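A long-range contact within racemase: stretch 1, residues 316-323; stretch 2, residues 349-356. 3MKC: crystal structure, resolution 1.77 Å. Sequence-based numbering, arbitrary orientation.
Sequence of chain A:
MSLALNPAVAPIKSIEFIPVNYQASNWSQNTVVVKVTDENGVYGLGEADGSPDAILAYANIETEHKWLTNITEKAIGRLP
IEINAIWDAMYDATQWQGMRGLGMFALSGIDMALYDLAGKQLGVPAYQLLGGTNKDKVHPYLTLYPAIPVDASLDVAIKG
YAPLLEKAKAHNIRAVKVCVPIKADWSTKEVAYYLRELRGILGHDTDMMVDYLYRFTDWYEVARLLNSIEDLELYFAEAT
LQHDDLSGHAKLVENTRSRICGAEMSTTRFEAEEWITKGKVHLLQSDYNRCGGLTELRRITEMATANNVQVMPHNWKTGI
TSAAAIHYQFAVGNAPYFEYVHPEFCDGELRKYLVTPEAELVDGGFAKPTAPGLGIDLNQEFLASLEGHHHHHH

Stretch 1 (316-323) WKTGITSA
Stretch 2, residues 349-356: ELRKYLVT

Residues 316-318 form an extended loop that leads into a helix at Gly-319, and the helix runs on past Ala-323. A helix starts the second stretch at Glu-349. Leu-354 has phi/psi -54/-50, and Val-355 and Thr-356 (-125/163 and -144/151) are in a strand. The nearest CA atoms across the stretches are those of Thr-318 and Arg-351, 4.0 Å apart. The contact buries 388 Å² in total.

Thr-318 is the N-cap of the first helix. Its chi1 is 75° (p), which lets Thr-318 OG1 accept from Ile-320 N at 3.2 Å. Thr-318 O accepts from Ser-322 N at 3.3 Å. The same rotamer sets Thr-318 OG1 3.7 Å from Leu-354 CD2 and Thr-318 CG2 4.1 Å from Leu-350 CG. Leu-354 is t at chi1 and p (58°) at chi2.

Arg-351 lies along the start of this helix. Its chi angles are 168° (t), 66° (p), -175° (t) and 79°. The CA-to-CB bond points sideways, but the bend at chi2 helps bring the end of the side chain to the other stretch. Arg-351 CD packs 3.5 Å from Lys-317 O and 3.6 Å from Thr-318 C. One face of the guanidinium is covered by Gly-319 CA, 3.7 Å from Arg-351 NH1, and by Ser-322 CB. Ser-322, at chi1 -77° (m), places Ser-322 OG 3.1 Å from Arg-351 NH2.

Gly-319 leaves room for Val-355. The CA-to-CB bond of Val-355 points toward the first stretch; with chi1 -71° (m), Val-355 CG2 lies 3.4 Å from Gly-319 C. An ideal CB on Gly-319 would lie 2.5 Å from Val-355 CG2, a clash.

Ile-320 (chi1 -60°, m; chi2 -179°, t) extends the apolar packing. Ile-320 CG1 lies 3.5 Å from Val-355 CG1, and Ile-320 CD1 lies 4.4 Å from Leu-354 CD2.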

ATOM      1  N   TRP A 316      -0.363  -0.337   4.814  1.00 21.22           N
ATOM      2  CA  TRP A 316      -0.642  -0.416   6.239  1.00 22.72           C
ATOM      3  C   TRP A 316      -1.796  -1.379   6.501  1.00 20.89           C
ATOM      4  O   TRP A 316      -2.899  -0.968   6.858  1.00 21.10           O
ATOM      5  CB  TRP A 316      -0.972   0.967   6.808  1.00 25.38           C
ATOM      6  CG  TRP A 316      -1.018   0.974   8.302  1.00 30.69           C
ATOM      7  CD1 TRP A 316      -2.108   0.735   9.096  1.00 31.33           C
ATOM      8  CD2 TRP A 316       0.093   1.151   9.188  1.00 31.69           C
ATOM      9  NE1 TRP A 316      -1.740   0.748  10.422  1.00 33.35           N
ATOM     10  CE2 TRP A 316      -0.395   1.000  10.507  1.00 33.30           C
ATOM     11  CE3 TRP A 316       1.455   1.419   8.995  1.00 32.59           C
ATOM     12  CZ2 TRP A 316       0.433   1.108  11.632  1.00 33.61           C
ATOM     13  CZ3 TRP A 316       2.283   1.526  10.116  1.00 34.23           C
ATOM     14  CH2 TRP A 316       1.765   1.370  11.418  1.00 34.74           C
ATOM     15  N   LYS A 317      -1.532  -2.665   6.292  1.00 20.52           N
ATOM     16  CA  LYS A 317      -2.521  -3.713   6.518  1.00 20.00           C
ATOM     17  C   LYS A 317      -1.825  -4.865   7.233  1.00 17.93           C
ATOM     18  O   LYS A 317      -1.210  -4.658   8.274  1.00 16.99           O
ATOM     19  CB  LYS A 317      -3.114  -4.215   5.200  1.00 22.04           C
ATOM     20  CG  LYS A 317      -4.459  -3.620   4.816  1.00 25.27           C
ATOM     21  CD  LYS A 317      -5.495  -3.703   5.932  1.00 24.45           C
ATOM     22  CE  LYS A 317      -6.883  -3.430   5.376  1.00 24.77           C
ATOM     23  NZ  LYS A 317      -7.897  -3.092   6.408  1.00 23.07           N
ATOM     24  N   THR A 318      -1.908  -6.065   6.666  1.00 17.67           N
ATOM     25  CA  THR A 318      -1.278  -7.228   7.289  1.00 17.22           C
ATOM     26  C   THR A 318      -0.095  -7.746   6.489  1.00 18.20           C
ATOM     27  O   THR A 318       0.391  -7.077   5.577  1.00 17.23           O
ATOM     28  CB  THR A 318      -2.280  -8.383   7.480  1.00 16.07           C
ATOM     29  OG1 THR A 318      -2.536  -9.019   6.224  1.00 15.90           O
ATOM     30  CG2 THR A 318      -3.584  -7.859   8.057  1.00 17.52           C
ATOM     31  N   GLY A 319       0.365  -8.944   6.839  1.00 17.60           N
ATOM     32  CA  GLY A 319       1.493  -9.532   6.144  1.00 17.28           C
ATOM     33  C   GLY A 319       1.184  -9.858   4.696  1.00 16.96           C
ATOM     34  O   GLY A 319       2.092 -10.050   3.888  1.00 17.10           O
ATOM     35  N   ILE A 320      -0.100  -9.925   4.359  1.00 16.06           N
ATOM     36  CA  ILE A 320      -0.492 -10.233   2.990  1.00 16.08           C
ATOM     37  C   ILE A 320      -0.080  -9.103   2.044  1.00 17.16           C
ATOM     38  O   ILE A 320       0.494  -9.341   0.981  1.00 15.84           O
ATOM     39  CB  ILE A 320      -2.012 -10.454   2.886  1.00 16.94           C
ATOM     40  CG1 ILE A 320      -2.426 -11.627   3.787  1.00 16.26           C
ATOM     41  CG2 ILE A 320      -2.397 -10.742   1.444  1.00 16.44           C
ATOM     42  CD1 ILE A 320      -3.911 -11.953   3.734  1.00 19.02           C
ATOM     43  N   THR A 321      -0.375  -7.871   2.438  1.00 17.16           N
ATOM     44  CA  THR A 321      -0.019  -6.723   1.617  1.00 18.29           C
ATOM     45  C   THR A 321       1.490  -6.462   1.671  1.00 19.68           C
ATOM     46  O   THR A 321       2.090  -6.059   0.672  1.00 20.07           O
ATOM     47  CB  THR A 321      -0.801  -5.469   2.059  1.00 18.15           C
ATOM     48  OG1 THR A 321      -2.201  -5.689   1.838  1.00 18.19           O
ATOM     49  CG2 THR A 321      -0.356  -4.238   1.271  1.00 15.68           C
ATOM     50  N   SER A 322       2.112  -6.699   2.824  1.00 20.45           N
ATOM     51  CA  SER A 322       3.555  -6.491   2.930  1.00 20.27           C
ATOM     52  C   SER A 322       4.286  -7.396   1.939  1.00 19.71           C
ATOM     53  O   SER A 322       5.309  -7.009   1.373  1.00 19.03           O
ATOM     54  CB  SER A 322       4.049  -6.778   4.351  1.00 23.67           C
ATOM     55  OG  SER A 322       3.732  -5.711   5.230  1.00 28.52           O
ATOM     56  N   ALA A 323       3.760  -8.600   1.724  1.00 17.27           N
ATOM     57  CA  ALA A 323       4.374  -9.529   0.788  1.00 17.92           C
ATOM     58  C   ALA A 323       4.229  -8.994  -0.635  1.00 17.36           C
ATOM     59  O   ALA A 323       5.186  -9.002  -1.420  1.00 18.28           O
ATOM     60  CB  ALA A 323       3.717 -10.902   0.898  1.00 18.00           C
ATOM     61  N   GLU A 349      -1.119  -6.867  16.352  1.00 28.15           N
ATOM     62  CA  GLU A 349      -1.211  -8.321  16.392  1.00 28.20           C
ATOM     63  C   GLU A 349      -1.548  -8.901  15.021  1.00 26.67           C
ATOM     64  O   GLU A 349      -0.950  -9.879  14.583  1.00 25.33           O
ATOM     65  CB  GLU A 349      -2.287  -8.756  17.391  1.00 31.19           C
ATOM     66  CG  GLU A 349      -1.979  -8.501  18.871  1.00 35.99           C
ATOM     67  CD  GLU A 349      -1.993  -7.031  19.251  1.00 38.18           C
ATOM     68  OE1 GLU A 349      -2.806  -6.270  18.687  1.00 38.46           O
ATOM     69  OE2 GLU A 349      -1.199  -6.636  20.135  1.00 40.32           O
ATOM     70  N   LEU A 350      -2.517  -8.289  14.349  1.00 24.86           N
ATOM     71  CA  LEU A 350      -2.951  -8.754  13.038  1.00 24.06           C
ATOM     72  C   LEU A 350      -1.798  -8.739  12.034  1.00 23.64           C
ATOM     73  O   LEU A 350      -1.564  -9.719  11.322  1.00 24.52           O
ATOM     74  CB  LEU A 350      -4.095  -7.869  12.542  1.00 24.37           C
ATOM     75  CG  LEU A 350      -5.179  -8.567  11.733  1.00 26.67           C
ATOM     76  CD1 LEU A 350      -5.742  -9.743  12.523  1.00 26.80           C
ATOM     77  CD2 LEU A 350      -6.275  -7.567  11.414  1.00 25.41           C
ATOM     78  N   ARG A 351      -1.083  -7.622  11.982  1.00 22.87           N
ATOM     79  CA  ARG A 351       0.051  -7.483  11.076  1.00 24.80           C
ATOM     80  C   ARG A 351       1.136  -8.502  11.416  1.00 25.50           C
ATOM     81  O   ARG A 351       1.840  -8.998  10.537  1.00 26.38           O
ATOM     82  CB  ARG A 351       0.639  -6.075  11.182  1.00 25.58           C
ATOM     83  CG  ARG A 351       1.996  -5.925  10.503  1.00 25.31           C
ATOM     84  CD  ARG A 351       1.874  -6.086   8.999  1.00 25.62           C
ATOM     85  NE  ARG A 351       3.174  -6.054   8.334  1.00 25.94           N
ATOM     86  CZ  ARG A 351       4.018  -7.079   8.283  1.00 24.81           C
ATOM     87  NH1 ARG A 351       3.705  -8.233   8.857  1.00 25.28           N
ATOM     88  NH2 ARG A 351       5.180  -6.948   7.658  1.00 25.31           N
ATOM     89  N   LYS A 352       1.263  -8.808  12.700  1.00 26.05           N
ATOM     90  CA  LYS A 352       2.277  -9.750  13.160  1.00 26.79           C
ATOM     91  C   LYS A 352       1.965 -11.241  13.004  1.00 26.27           C
ATOM     92  O   LYS A 352       2.840 -12.017  12.615  1.00 26.45           O
ATOM     93  CB  LYS A 352       2.603  -9.483  14.628  1.00 27.53           C
ATOM     94  CG  LYS A 352       3.250  -8.143  14.918  1.00 29.05           C
ATOM     95  CD  LYS A 352       3.608  -8.073  16.392  1.00 31.57           C
ATOM     96  CE  LYS A 352       4.390  -6.820  16.736  1.00 31.82           C
ATOM     97  NZ  LYS A 352       4.831  -6.854  18.154  1.00 36.41           N
ATOM     98  N   TYR A 353       0.729 -11.643  13.288  1.00 25.57           N
ATOM     99  CA  TYR A 353       0.374 -13.064  13.241  1.00 25.98           C
ATOM    100  C   TYR A 353      -0.513 -13.636  12.128  1.00 25.71           C
ATOM    101  O   TYR A 353      -0.534 -14.853  11.949  1.00 26.81           O
ATOM    102  CB  TYR A 353      -0.275 -13.469  14.569  1.00 26.93           C
ATOM    103  CG  TYR A 353       0.323 -12.836  15.805  1.00 28.37           C
ATOM    104  CD1 TYR A 353       1.670 -13.008  16.128  1.00 29.39           C
ATOM    105  CD2 TYR A 353      -0.471 -12.087  16.674  1.00 28.93           C
ATOM    106  CE1 TYR A 353       2.210 -12.449  17.295  1.00 29.98           C
ATOM    107  CE2 TYR A 353       0.055 -11.525  17.837  1.00 29.92           C
ATOM    108  CZ  TYR A 353       1.392 -11.711  18.143  1.00 29.98           C
ATOM    109  OH  TYR A 353       1.900 -11.165  19.299  1.00 31.61           O
ATOM    110  N   LEU A 354      -1.238 -12.805  11.383  1.00 24.47           N
ATOM    111  CA  LEU A 354      -2.143 -13.348  10.363  1.00 22.68           C
ATOM    112  C   LEU A 354      -1.548 -14.301   9.333  1.00 21.45           C
ATOM    113  O   LEU A 354      -2.101 -15.376   9.095  1.00 20.61           O
ATOM    114  CB  LEU A 354      -2.887 -12.228   9.635  1.00 21.32           C
ATOM    115  CG  LEU A 354      -3.968 -12.730   8.678  1.00 21.70           C
ATOM    116  CD1 LEU A 354      -4.995 -13.569   9.435  1.00 20.13           C
ATOM    117  CD2 LEU A 354      -4.638 -11.533   8.016  1.00 21.17           C
ATOM    118  N   VAL A 355      -0.443 -13.915   8.700  1.00 22.44           N
ATOM    119  CA  VAL A 355       0.177 -14.793   7.714  1.00 23.19           C
ATOM    120  C   VAL A 355       1.633 -15.071   8.036  1.00 23.63           C
ATOM    121  O   VAL A 355       2.260 -14.353   8.820  1.00 24.09           O
ATOM    122  CB  VAL A 355       0.103 -14.225   6.279  1.00 24.74           C
ATOM    123  CG1 VAL A 355      -1.330 -14.274   5.773  1.00 24.38           C
ATOM    124  CG2 VAL A 355       0.647 -12.811   6.247  1.00 25.63           C
ATOM    125  N   THR A 356       2.160 -16.120   7.415  1.00 22.72           N
ATOM    126  CA  THR A 356       3.539 -16.545   7.626  1.00 23.09           C
ATOM    127  C   THR A 356       4.105 -17.050   6.306  1.00 21.48           C
ATOM    128  O   THR A 356       3.370 -17.552   5.460  1.00 21.61           O
ATOM    129  CB  THR A 356       3.595 -17.689   8.666  1.00 23.58           C
ATOM    130  OG1 THR A 356       4.961 -18.011   8.963  1.00 27.24           O
ATOM    131  CG2 THR A 356       2.905 -18.922   8.121  1.00 20.52           C
TER